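Local coordinates for capsular polysaccharide biosynthesis protein (Burkholderia pseudomallei, PDB 4BQN), which binds coenzyme A and probably works as an acetyltransferase in the biosynthesis of the capsular polysaccharide, at residues Gln96-Pro105 and Ile156-Leu164; Leu142-Ile153 and Tyr242-Asp250. The protein carries 1 engineered substitution. All blocks are in the same frame, centred on the assembly; numbering follows the deposited sequence.

Contact 1. Residues Gln96-Pro105 and Ile156-Leu164; sequences QYMHWEGYHP and IESWCVDEL. With COA (coenzyme A), chain C.
One water, water 2, ties H99 to C160 and both to coenzyme A: it donates to H99 O (2.7 Å) and to C160 O, and accepts from N6A of the adenine. This is the adenine end of the coenzyme A pocket, built where the loop after strand 91-94 runs beside helix 153-167. The adenine lies over one face of the H99 imidazole, with C4A 3.6 Å above the plane near the ring centre. The imidazole is fixed in rotation by a nearly straight bond from H99 NE2 to E101 OE2 (2.8 Å, 173°), made in the ring plane and to the anti lone pair of the carboxylate. The other oxygen, E101 OE1, forms a salt bridge with R299 and sits 3.6 Å from W159 CZ3; carboxylate and indole planes are 62° apart. On the helix side, E163 CB packs near adenine N1A.

W100 lays one face of its indole on the helix, its CG anti to the backbone N (chi1 -176°). C160 CB makes a CH-pi contact over the six-membered ring, 3.6 Å from the centroid, and C160 SG stands over the same face at 4.5 Å, a sulfur-aromatic contact. V161 CG2 and L164 CD1 meet the ring edge. L164 sends its other methyl, CD2, between H99 O and the amide of Q96, whose NE2 reaches L164 O through water 1 while Q96 OE1 accepts from V182 N. At the far end the side chains of P105 and I156 cross at about a right angle, and water 3 links E157 OE2, also paired with R191, weakly to G102 O.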
loop_
_atom_site.group_PDB
_atom_site.type_symbol
_atom_site.label_atom_id
_atom_site.label_comp_id
_atom_site.label_asym_id
_atom_site.label_seq_id
_atom_site.Cartn_x
_atom_site.Cartn_y
_atom_site.Cartn_z
ATOM N N GLN A 96 -3.501 -10.512 -2.308
ATOM C CA GLN A 96 -2.731 -9.494 -2.973
ATOM C C GLN A 96 -2.204 -8.438 -1.993
ATOM O O GLN A 96 -2.936 -7.988 -1.100
ATOM C CB GLN A 96 -3.633 -8.813 -3.999
ATOM C CG GLN A 96 -3.005 -7.659 -4.764
ATOM C CD GLN A 96 -3.905 -7.244 -5.903
ATOM O OE1 GLN A 96 -5.079 -6.947 -5.691
ATOM N NE2 GLN A 96 -3.367 -7.251 -7.133
ATOM N N TYR A 97 -0.941 -8.046 -2.180
ATOM C CA TYR A 97 -0.378 -6.885 -1.518
ATOM C C TYR A 97 -0.765 -5.677 -2.374
ATOM O O TYR A 97 -0.338 -5.549 -3.539
ATOM C CB TYR A 97 1.135 -7.004 -1.368
ATOM C CG TYR A 97 1.737 -5.769 -0.759
ATOM C CD1 TYR A 97 1.441 -5.397 0.558
ATOM C CD2 TYR A 97 2.574 -4.947 -1.506
ATOM C CE1 TYR A 97 1.987 -4.257 1.120
ATOM C CE2 TYR A 97 3.128 -3.798 -0.953
ATOM C CZ TYR A 97 2.826 -3.458 0.359
ATOM O OH TYR A 97 3.366 -2.341 0.934
ATOM N N MET A 98 -1.606 -4.810 -1.831
ATOM C CA MET A 98 -2.193 -3.743 -2.620
ATOM C C MET A 98 -1.279 -2.513 -2.606
ATOM O O MET A 98 -1.120 -1.858 -1.578
ATOM C CB MET A 98 -3.582 -3.407 -2.073
ATOM C CG MET A 98 -4.544 -4.564 -2.188
ATOM S SD MET A 98 -6.069 -4.353 -1.251
ATOM C CE MET A 98 -5.523 -4.878 0.380
ATOM N N HIS A 99 -0.710 -2.186 -3.760
ATOM C CA HIS A 99 0.193 -1.057 -3.922
ATOM C C HIS A 99 -0.190 -0.397 -5.239
ATOM O O HIS A 99 -0.381 -1.082 -6.254
ATOM C CB HIS A 99 1.640 -1.552 -3.891
ATOM C CG HIS A 99 2.674 -0.498 -4.123
ATOM N ND1 HIS A 99 3.607 -0.147 -3.169
ATOM C CD2 HIS A 99 2.961 0.242 -5.223
ATOM C CE1 HIS A 99 4.421 0.763 -3.673
ATOM N NE2 HIS A 99 4.046 1.023 -4.915
ATOM N N TRP A 100 -0.339 0.921 -5.218
ATOM C CA TRP A 100 -0.826 1.646 -6.388
ATOM C C TRP A 100 -0.356 3.081 -6.298
ATOM O O TRP A 100 -0.774 3.808 -5.393
ATOM C CB TRP A 100 -2.356 1.600 -6.407
ATOM C CG TRP A 100 -2.985 2.219 -7.600
ATOM C CD1 TRP A 100 -3.490 3.493 -7.715
ATOM C CD2 TRP A 100 -3.250 1.565 -8.851
ATOM N NE1 TRP A 100 -4.032 3.673 -8.973
ATOM C CE2 TRP A 100 -3.888 2.511 -9.691
ATOM C CE3 TRP A 100 -2.999 0.275 -9.351
ATOM C CZ2 TRP A 100 -4.297 2.200 -10.988
ATOM C CZ3 TRP A 100 -3.407 -0.035 -10.639
ATOM C CH2 TRP A 100 -4.035 0.930 -11.449
ATOM N N GLU A 101 0.493 3.495 -7.237
ATOM C CA GLU A 101 1.086 4.847 -7.240
ATOM C C GLU A 101 0.285 5.834 -8.092
ATOM O O GLU A 101 0.687 6.974 -8.258
ATOM C CB GLU A 101 2.554 4.785 -7.692
ATOM C CG GLU A 101 3.388 3.984 -6.717
ATOM C CD GLU A 101 4.787 3.725 -7.201
ATOM O OE1 GLU A 101 5.296 4.522 -8.014
ATOM O OE2 GLU A 101 5.360 2.714 -6.759
ATOM N N GLY A 102 -0.855 5.402 -8.630
ATOM C CA GLY A 102 -1.537 6.215 -9.621
ATOM C C GLY A 102 -2.091 7.531 -9.119
ATOM O O GLY A 102 -2.205 8.470 -9.891
ATOM N N TYR A 103 -2.421 7.642 -7.836
ATOM C CA TYR A 103 -2.881 8.944 -7.335
ATOM C C TYR A 103 -1.734 9.896 -7.049
ATOM O O TYR A 103 -1.887 11.119 -7.183
ATOM C CB TYR A 103 -3.690 8.791 -6.057
ATOM C CG TYR A 103 -4.920 7.951 -6.238
ATOM C CD1 TYR A 103 -6.039 8.447 -6.905
ATOM C CD2 TYR A 103 -4.987 6.660 -5.705
ATOM C CE1 TYR A 103 -7.179 7.663 -7.074
ATOM C CE2 TYR A 103 -6.113 5.874 -5.867
ATOM C CZ TYR A 103 -7.209 6.382 -6.531
ATOM O OH TYR A 103 -8.315 5.587 -6.660
ATOM N N HIS A 104 -0.604 9.334 -6.618
ATOM C CA HIS A 104 0.508 10.133 -6.085
ATOM C C HIS A 104 1.791 9.654 -6.744
ATOM O O HIS A 104 2.642 9.027 -6.109
ATOM C CB HIS A 104 0.599 10.014 -4.549
ATOM C CG HIS A 104 -0.724 9.846 -3.869
ATOM N ND1 HIS A 104 -1.107 8.652 -3.290
ATOM C CD2 HIS A 104 -1.756 10.711 -3.677
ATOM C CE1 HIS A 104 -2.317 8.787 -2.777
ATOM N NE2 HIS A 104 -2.733 10.030 -2.989
ATOM N N PRO A 105 1.954 9.956 -8.039
ATOM C CA PRO A 105 3.045 9.320 -8.766
ATOM C C PRO A 105 4.425 9.836 -8.345
ATOM O O PRO A 105 5.435 9.260 -8.744
ATOM C CB PRO A 105 2.748 9.666 -10.242
ATOM C CG PRO A 105 1.323 10.085 -10.273
ATOM C CD PRO A 105 1.053 10.702 -8.927
ATOM N N ILE A 156 1.151 5.876 -16.609
ATOM C CA ILE A 156 1.272 5.617 -15.175
ATOM C C ILE A 156 0.373 4.456 -14.778
ATOM O O ILE A 156 0.830 3.518 -14.131
ATOM C CB ILE A 156 0.948 6.876 -14.357
ATOM C CG1 ILE A 156 2.026 7.949 -14.589
ATOM C CG2 ILE A 156 0.849 6.536 -12.873
ATOM C CD1 ILE A 156 1.592 9.356 -14.196
ATOM N N GLU A 157 -0.905 4.517 -15.170
ATOM C CA GLU A 157 -1.866 3.483 -14.786
ATOM C C GLU A 157 -1.492 2.126 -15.363
ATOM O O GLU A 157 -1.612 1.110 -14.673
ATOM C CB GLU A 157 -3.274 3.847 -15.184
ATOM C CG GLU A 157 -3.806 4.969 -14.324
ATOM C CD GLU A 157 -5.239 5.331 -14.611
ATOM O OE1 GLU A 157 -5.840 4.748 -15.542
ATOM O OE2 GLU A 157 -5.763 6.221 -13.911
ATOM N N SER A 158 -1.039 2.103 -16.617
ATOM C CA SER A 158 -0.623 0.840 -17.253
ATOM C C SER A 158 0.506 0.181 -16.458
ATOM O O SER A 158 0.479 -1.028 -16.229
ATOM C CB SER A 158 -0.207 1.049 -18.715
ATOM O OG SER A 158 0.137 -0.187 -19.324
ATOM N N TRP A 159 1.477 0.981 -16.019
ATOM C CA TRP A 159 2.585 0.467 -15.238
ATOM C C TRP A 159 2.087 -0.038 -13.880
ATOM O O TRP A 159 2.495 -1.114 -13.426
ATOM C CB TRP A 159 3.668 1.529 -15.078
ATOM C CG TRP A 159 4.819 1.090 -14.267
ATOM C CD1 TRP A 159 5.926 0.408 -14.700
ATOM C CD2 TRP A 159 5.012 1.328 -12.863
ATOM N NE1 TRP A 159 6.783 0.186 -13.643
ATOM C CE2 TRP A 159 6.250 0.749 -12.508
ATOM C CE3 TRP A 159 4.257 1.977 -11.877
ATOM C CZ2 TRP A 159 6.758 0.796 -11.196
ATOM C CZ3 TRP A 159 4.761 2.028 -10.569
ATOM C CH2 TRP A 159 5.997 1.432 -10.244
ATOM N N CYS A 160 1.214 0.732 -13.223
ATOM C CA CYS A 160 0.670 0.298 -11.937
ATOM C C CYS A 160 -0.054 -1.045 -12.043
ATOM O O CYS A 160 0.104 -1.909 -11.175
ATOM C CB CYS A 160 -0.281 1.345 -11.352
ATOM S SG CYS A 160 0.532 2.888 -10.866
ATOM N N VAL A 161 -0.823 -1.242 -13.113
ATOM C CA VAL A 161 -1.503 -2.510 -13.321
ATOM C C VAL A 161 -0.484 -3.614 -13.569
ATOM O O VAL A 161 -0.601 -4.695 -12.979
ATOM C CB VAL A 161 -2.472 -2.439 -14.512
ATOM C CG1 VAL A 161 -2.930 -3.840 -14.936
ATOM C CG2 VAL A 161 -3.650 -1.567 -14.132
ATOM N N ASP A 162 0.513 -3.357 -14.419
ATOM C CA ASP A 162 1.528 -4.378 -14.718
ATOM C C ASP A 162 2.301 -4.832 -13.482
ATOM O O ASP A 162 2.644 -6.005 -13.356
ATOM C CB ASP A 162 2.520 -3.888 -15.766
ATOM C CG ASP A 162 1.904 -3.743 -17.137
ATOM O OD1 ASP A 162 0.775 -4.230 -17.357
ATOM O OD2 ASP A 162 2.564 -3.130 -17.996
ATOM N N GLU A 163 2.599 -3.902 -12.574
ATOM C CA GLU A 163 3.294 -4.274 -11.335
ATOM C C GLU A 163 2.471 -5.253 -10.492
ATOM O O GLU A 163 3.026 -6.166 -9.867
ATOM C CB GLU A 163 3.615 -3.035 -10.506
ATOM C CG GLU A 163 4.714 -2.176 -11.114
ATOM C CD GLU A 163 6.051 -2.896 -11.200
ATOM O OE1 GLU A 163 6.519 -3.467 -10.192
ATOM O OE2 GLU A 163 6.650 -2.891 -12.277
ATOM N N LEU A 164 1.159 -5.042 -10.442
ATOM C CA LEU A 164 0.270 -5.974 -9.757
ATOM C C LEU A 164 0.194 -7.314 -10.483
ATOM O O LEU A 164 0.291 -8.362 -9.860
ATOM C CB LEU A 164 -1.120 -5.363 -9.580
ATOM C CG LEU A 164 -1.218 -4.143 -8.647
ATOM C CD1 LEU A 164 -2.626 -3.584 -8.645
ATOM C CD2 LEU A 164 -0.804 -4.517 -7.227
HETATM N N1A COA C . 4.455 -1.523 -7.524
HETATM C C2A COA C . 5.655 -0.973 -7.209
HETATM N N3A COA C . 6.341 -1.316 -6.106
HETATM C C4A COA C . 5.848 -2.272 -5.286
HETATM C C5A COA C . 4.569 -2.911 -5.572
HETATM C C6A COA C . 3.868 -2.478 -6.774
HETATM N N6A COA C . 2.675 -3.022 -7.092
HETATM N N7A COA C . 4.315 -3.812 -4.595
HETATM C C8A COA C . 5.371 -3.763 -3.746
HETATM N N9A COA C . 6.262 -2.828 -4.148
HETATM C C1B COA C . 7.559 -2.489 -3.549
HETATM C C2B COA C . 7.626 -2.581 -2.034
HETATM O O2B COA C . 7.193 -1.356 -1.440
HETATM C C3B COA C . 9.111 -2.852 -1.855
HETATM O O3B COA C . 9.792 -1.598 -2.051
HETATM P P3B COA C . 11.341 -1.388 -1.675
HETATM O O7A COA C . 11.548 0.092 -1.880
HETATM O O8A COA C . 11.436 -1.809 -0.232
HETATM O O9A COA C . 12.132 -2.263 -2.618
HETATM C C4B COA C . 9.441 -3.769 -3.032
HETATM O O4B COA C . 8.449 -3.502 -4.025
HETATM C C5B COA C . 9.444 -5.258 -2.686
HETATM O O5B COA C . 8.175 -5.562 -2.121
HETATM P P1A COA C . 7.344 -6.845 -2.548
HETATM O O1A COA C . 6.016 -6.729 -1.860
HETATM O O2A COA C . 7.340 -7.008 -4.039
HETATM O O3A COA C . 8.145 -8.110 -1.986
HETATM P P2A COA C . 8.644 -8.597 -0.533
HETATM O O4A COA C . 10.152 -8.583 -0.553
HETATM O O5A COA C . 7.958 -9.915 -0.300
HETATM O O6A COA C . 8.147 -7.512 0.520
HETATM C CBP COA C . 6.759 -6.177 1.948
HETATM C CCP COA C . 6.842 -7.464 1.131
HETATM C CDP COA C . 5.393 -6.064 2.616
HETATM C CEP COA C . 7.789 -6.261 3.062
HETATM C CAP COA C . 7.031 -4.987 0.990
HETATM O OAP COA C . 5.933 -4.828 0.090
HETATM C C9P COA C . 7.336 -3.632 1.610
HETATM O O9P COA C . 8.475 -3.357 1.965
HETATM N N8P COA C . 6.347 -2.736 1.696
HETATM C C7P COA C . 6.561 -1.391 2.213
HETATM C C6P COA C . 6.715 -1.298 3.721
HETATM C C5P COA C . 5.445 -1.798 4.355
HETATM O O5P COA C . 5.306 -2.975 4.653
HETATM N N4P COA C . 4.517 -0.881 4.556
HETATM C C3P COA C . 3.251 -1.207 5.148
HETATM C C2P COA C . 2.135 -0.802 4.214
HETATM S S1P COA C . 0.710 -1.717 4.651
HETATM O O HOH W 1 -0.655 -8.465 -7.251
HETATM O O HOH W 2 0.933 -1.223 -8.642
HETATM O O HOH W 3 -4.252 7.171 -11.889
#

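Contact 2. Residues Leu142-Ile153 and Tyr242-Asp250; sequences LEEIGASLRIDI and YPIYRDCFD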
loop_
_atom_site.group_PDB
_atom_site.type_symbol
_atom_site.label_atom_id
_atom_site.label_comp_id
_atom_site.label_asym_id
_atom_site.label_seq_id
_atom_site.Cartn_x
_atom_site.Cartn_y
_atom_site.Cartn_z
ATOM N N LEU A 142 4.345 23.619 -9.414
ATOM C CA LEU A 142 3.507 22.445 -9.131
ATOM C C LEU A 142 2.554 22.139 -10.271
ATOM O O LEU A 142 2.298 20.971 -10.572
ATOM C CB LEU A 142 2.703 22.596 -7.852
ATOM C CG LEU A 142 3.484 22.769 -6.555
ATOM C CD1 LEU A 142 2.492 22.859 -5.409
ATOM C CD2 LEU A 142 4.458 21.628 -6.304
ATOM N N GLU A 143 2.033 23.182 -10.913
ATOM C CA GLU A 143 1.100 22.991 -12.027
ATOM C C GLU A 143 1.763 22.366 -13.240
ATOM O O GLU A 143 1.163 21.524 -13.902
ATOM C CB GLU A 143 0.449 24.315 -12.427
ATOM C CG GLU A 143 -0.634 24.783 -11.467
ATOM C CD GLU A 143 -0.108 25.500 -10.232
ATOM O OE1 GLU A 143 1.116 25.743 -10.117
ATOM O OE2 GLU A 143 -0.947 25.838 -9.373
ATOM N N GLU A 144 2.988 22.789 -13.557
ATOM C CA GLU A 144 3.728 22.214 -14.687
ATOM C C GLU A 144 3.982 20.727 -14.441
ATOM O O GLU A 144 3.844 19.894 -15.352
ATOM C CB GLU A 144 5.056 22.944 -14.916
ATOM C CG GLU A 144 4.918 24.329 -15.537
ATOM C CD GLU A 144 4.725 25.455 -14.530
ATOM O OE1 GLU A 144 4.348 25.217 -13.362
ATOM O OE2 GLU A 144 4.934 26.617 -14.934
ATOM N N ILE A 145 4.365 20.392 -13.211
ATOM C CA ILE A 145 4.538 18.996 -12.822
ATOM C C ILE A 145 3.227 18.215 -12.977
ATOM O O ILE A 145 3.198 17.147 -13.601
ATOM C CB ILE A 145 5.027 18.871 -11.370
ATOM C CG1 ILE A 145 6.446 19.439 -11.243
ATOM C CG2 ILE A 145 4.952 17.410 -10.905
ATOM C CD1 ILE A 145 6.875 19.708 -9.823
ATOM N N GLY A 146 2.143 18.753 -12.420
ATOM C CA GLY A 146 0.832 18.101 -12.513
ATOM C C GLY A 146 0.351 17.944 -13.953
ATOM O O GLY A 146 -0.262 16.931 -14.301
ATOM N N ALA A 147 0.641 18.937 -14.794
ATOM C CA ALA A 147 0.268 18.885 -16.206
ATOM C C ALA A 147 1.016 17.766 -16.914
ATOM O O ALA A 147 0.443 17.057 -17.734
ATOM C CB ALA A 147 0.533 20.233 -16.874
ATOM N N SER A 148 2.290 17.581 -16.575
ATOM C CA SER A 148 3.074 16.490 -17.153
ATOM C C SER A 148 2.504 15.131 -16.751
ATOM O O SER A 148 2.314 14.249 -17.586
ATOM C CB SER A 148 4.529 16.586 -16.701
ATOM O OG SER A 148 5.305 15.583 -17.336
ATOM N N LEU A 149 2.224 14.966 -15.460
ATOM C CA LEU A 149 1.630 13.727 -14.975
ATOM C C LEU A 149 0.285 13.463 -15.645
ATOM O O LEU A 149 -0.027 12.317 -15.980
ATOM C CB LEU A 149 1.476 13.777 -13.456
ATOM C CG LEU A 149 2.775 13.915 -12.661
ATOM C CD1 LEU A 149 2.470 14.096 -11.175
ATOM C CD2 LEU A 149 3.691 12.721 -12.886
ATOM N N ARG A 150 -0.505 14.518 -15.857
ATOM C CA ARG A 150 -1.809 14.352 -16.503
ATOM C C ARG A 150 -1.638 13.840 -17.930
ATOM O O ARG A 150 -2.349 12.914 -18.354
ATOM C CB ARG A 150 -2.627 15.645 -16.483
ATOM C CG ARG A 150 -3.907 15.536 -17.293
ATOM C CD ARG A 150 -4.879 16.589 -16.817
ATOM N NE ARG A 150 -6.207 16.390 -17.382
ATOM C CZ ARG A 150 -7.321 16.925 -16.882
ATOM N NH1 ARG A 150 -7.281 17.689 -15.797
ATOM N NH2 ARG A 150 -8.484 16.692 -17.465
ATOM N N ILE A 151 -0.705 14.418 -18.672
ATOM C CA ILE A 151 -0.409 13.929 -20.015
ATOM C C ILE A 151 -0.022 12.445 -19.977
ATOM O O ILE A 151 -0.383 11.675 -20.884
ATOM C CB ILE A 151 0.689 14.785 -20.684
ATOM C CG1 ILE A 151 0.115 16.173 -21.021
ATOM C CG2 ILE A 151 1.264 14.115 -21.926
ATOM C CD1 ILE A 151 1.154 17.245 -21.284
ATOM N N ASP A 152 0.649 12.034 -18.899
ATOM C CA ASP A 152 1.153 10.669 -18.778
ATOM C C ASP A 152 0.252 9.726 -17.982
ATOM O O ASP A 152 0.694 8.628 -17.640
ATOM C CB ASP A 152 2.550 10.694 -18.145
ATOM C CG ASP A 152 3.590 11.310 -19.060
ATOM O OD1 ASP A 152 3.335 11.400 -20.286
ATOM O OD2 ASP A 152 4.668 11.711 -18.557
ATOM N N ILE A 153 -0.992 10.113 -17.689
ATOM C CA ILE A 153 -1.814 9.316 -16.772
ATOM C C ILE A 153 -2.025 7.873 -17.240
ATOM O O ILE A 153 -1.963 6.945 -16.423
ATOM C CB ILE A 153 -3.138 10.024 -16.418
ATOM C CG1 ILE A 153 -3.790 9.321 -15.228
ATOM C CG2 ILE A 153 -4.064 10.109 -17.640
ATOM C CD1 ILE A 153 -4.956 10.074 -14.638
ATOM N N TYR A 242 -1.415 16.216 -6.822
ATOM C CA TYR A 242 -0.855 17.461 -7.352
ATOM C C TYR A 242 -1.899 18.239 -8.177
ATOM O O TYR A 242 -2.846 17.655 -8.714
ATOM C CB TYR A 242 0.371 17.164 -8.222
ATOM C CG TYR A 242 1.693 17.143 -7.477
ATOM C CD1 TYR A 242 1.884 16.360 -6.332
ATOM C CD2 TYR A 242 2.779 17.874 -7.963
ATOM C CE1 TYR A 242 3.115 16.338 -5.676
ATOM C CE2 TYR A 242 4.013 17.858 -7.317
ATOM C CZ TYR A 242 4.173 17.092 -6.174
ATOM O OH TYR A 242 5.395 17.074 -5.548
ATOM N N PRO A 243 -1.702 19.564 -8.304
ATOM C CA PRO A 243 -2.599 20.359 -9.141
ATOM C C PRO A 243 -2.652 19.799 -10.557
ATOM O O PRO A 243 -1.659 19.227 -11.037
ATOM C CB PRO A 243 -1.928 21.741 -9.162
ATOM C CG PRO A 243 -1.058 21.790 -7.951
ATOM C CD PRO A 243 -0.573 20.370 -7.782
ATOM N N ILE A 244 -3.792 20.034 -11.216
ATOM C CA ILE A 244 -4.059 19.658 -12.612
ATOM C C ILE A 244 -4.257 18.146 -12.735
ATOM O O ILE A 244 -5.312 17.692 -13.187
ATOM C CB ILE A 244 -3.011 20.220 -13.614
ATOM C CG1 ILE A 244 -3.007 21.755 -13.535
ATOM C CG2 ILE A 244 -3.317 19.740 -15.037
ATOM C CD1 ILE A 244 -2.044 22.434 -14.482
ATOM N N TYR A 245 -3.275 17.372 -12.272
ATOM C CA TYR A 245 -3.408 15.917 -12.223
ATOM C C TYR A 245 -4.648 15.526 -11.413
ATOM O O TYR A 245 -5.415 14.634 -11.797
ATOM C CB TYR A 245 -2.147 15.303 -11.620
ATOM C CG TYR A 245 -2.102 13.800 -11.732
ATOM C CD1 TYR A 245 -1.931 13.186 -12.982
ATOM C CD2 TYR A 245 -2.156 12.983 -10.613
ATOM C CE1 TYR A 245 -1.858 11.817 -13.116
ATOM C CE2 TYR A 245 -2.100 11.592 -10.739
ATOM C CZ TYR A 245 -1.942 11.016 -11.990
ATOM O OH TYR A 245 -1.865 9.649 -12.172
ATOM N N ARG A 246 -4.889 16.238 -10.311
ATOM C CA ARG A 246 -6.002 15.919 -9.419
ATOM C C ARG A 246 -7.353 16.019 -10.139
ATOM O O ARG A 246 -8.322 15.346 -9.767
ATOM C CB ARG A 246 -5.976 16.839 -8.190
ATOM C CG ARG A 246 -6.241 18.314 -8.488
ATOM C CD ARG A 246 -6.000 19.206 -7.266
ATOM N NE ARG A 246 -6.876 18.874 -6.137
ATOM C CZ ARG A 246 -8.152 19.237 -6.025
ATOM N NH1 ARG A 246 -8.741 19.963 -6.970
ATOM N NH2 ARG A 246 -8.841 18.849 -4.963
ATOM N N ASP A 247 -7.413 16.846 -11.185
ATOM C CA ASP A 247 -8.676 17.075 -11.881
ATOM C C ASP A 247 -9.046 15.917 -12.824
ATOM O O ASP A 247 -10.136 15.915 -13.396
ATOM C CB ASP A 247 -8.643 18.427 -12.598
ATOM C CG ASP A 247 -8.491 19.587 -11.627
ATOM O OD1 ASP A 247 -9.151 19.562 -10.562
ATOM O OD2 ASP A 247 -7.690 20.505 -11.905
ATOM N N CYS A 248 -8.161 14.923 -12.941
ATOM C CA CYS A 248 -8.487 13.671 -13.646
ATOM C C CYS A 248 -9.384 12.752 -12.820
ATOM O O CYS A 248 -9.838 11.723 -13.320
ATOM C CB CYS A 248 -7.210 12.906 -14.002
ATOM S SG CYS A 248 -6.117 13.813 -15.115
ATOM N N PHE A 249 -9.626 13.108 -11.559
ATOM C CA PHE A 249 -10.298 12.232 -10.594
ATOM C C PHE A 249 -11.607 12.849 -10.169
ATOM O O PHE A 249 -11.652 14.018 -9.820
ATOM C CB PHE A 249 -9.362 12.001 -9.407
ATOM C CG PHE A 249 -8.100 11.310 -9.806
ATOM C CD1 PHE A 249 -6.999 12.043 -10.251
ATOM C CD2 PHE A 249 -8.018 9.915 -9.800
ATOM C CE1 PHE A 249 -5.844 11.403 -10.670
ATOM C CE2 PHE A 249 -6.859 9.274 -10.217
ATOM C CZ PHE A 249 -5.766 10.017 -10.646
ATOM N N ASP A 250 -12.664 12.047 -10.178
ATOM C CA ASP A 250 -14.025 12.542 -9.955
ATOM C C ASP A 250 -14.226 13.147 -8.574
ATOM O O ASP A 250 -15.069 14.026 -8.388
ATOM C CB ASP A 250 -15.055 11.421 -10.153
ATOM C CG ASP A 250 -15.184 10.967 -11.600
ATOM O OD1 ASP A 250 -14.584 11.591 -12.502
ATOM O OD2 ASP A 250 -15.901 9.965 -11.828
HETATM O O HOH W 4 -10.717 17.299 -15.990
#
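G146 brings helix 142-151 close against the loop at P243 and Y245: the CA atoms of G146 and Y245 are 4.8 Å apart, and G146 CA points a hydrogen at P243 O (3.1 Å, 162°). The same P243 carbonyl takes a weak bond from Y245 N across I244, whose positive phi of 73° makes this a classic gamma turn leading into the 3-10 segment 245-248. This is helix-to-turn packing, away from the annotated sites.

Toward the helix start, L142 CB rests on P243 CG, and the Y242 ring is met obliquely by I145 CG2 (3.7 Å) and L142 CD2; the hydroxyl of Y242 bonds to D122 and Y138. I244 lays CD1 against E143 CB and over E143 O, while its CG2 touches A147 CA. Toward the helix end, L149 CB packs on Y245 CD1 (3.5 Å), and I153, which opens helix 153-167 beyond D152, with CG1 anti to the backbone N, extends CD1 to C248 CB and F249 CZ.

R150, modelled in two conformers, runs extended in one of them along C248, whose SG lies over a face of the guanidinium, 3.4 Å from NE. In that conformer NH1 gives a long, bent bond to I244 O (3.3 Å, 142°), approaching from the opposite face to D247 N, and water 4 joins NH2 to D247 O. The D247 carboxylate stays 4.8 Å from R150 NH1 at OD2, so no salt bridge spans the contact; the union rests chiefly on apolar packing and a close glycine, its one direct hydrogen bond coming from exposed R150 and less certain than the packing.

The two contacts alternate along the chain: of the successive helices 142-151 and 153-167, loop 242-250 packs mainly on the first and also on I153 of the second, while loop 96-105 packs on the second. Their centres are about 16 Å apart, yet the loops touch directly. Y245 OH of contact 2 probably hydrogen-bonds to G102 O of contact 1 (2.6 Å) and lies against P105 CG. Beside it the rings of F249 and Y103 meet. W301 of helix 300-310 packs on P105 and I156 of contact 1 and on D152, at the helix junction. Contact 1 lines the coenzyme A pocket; the Y245 side chain is about 14 Å from that ligand, so contact 2 lies away from it.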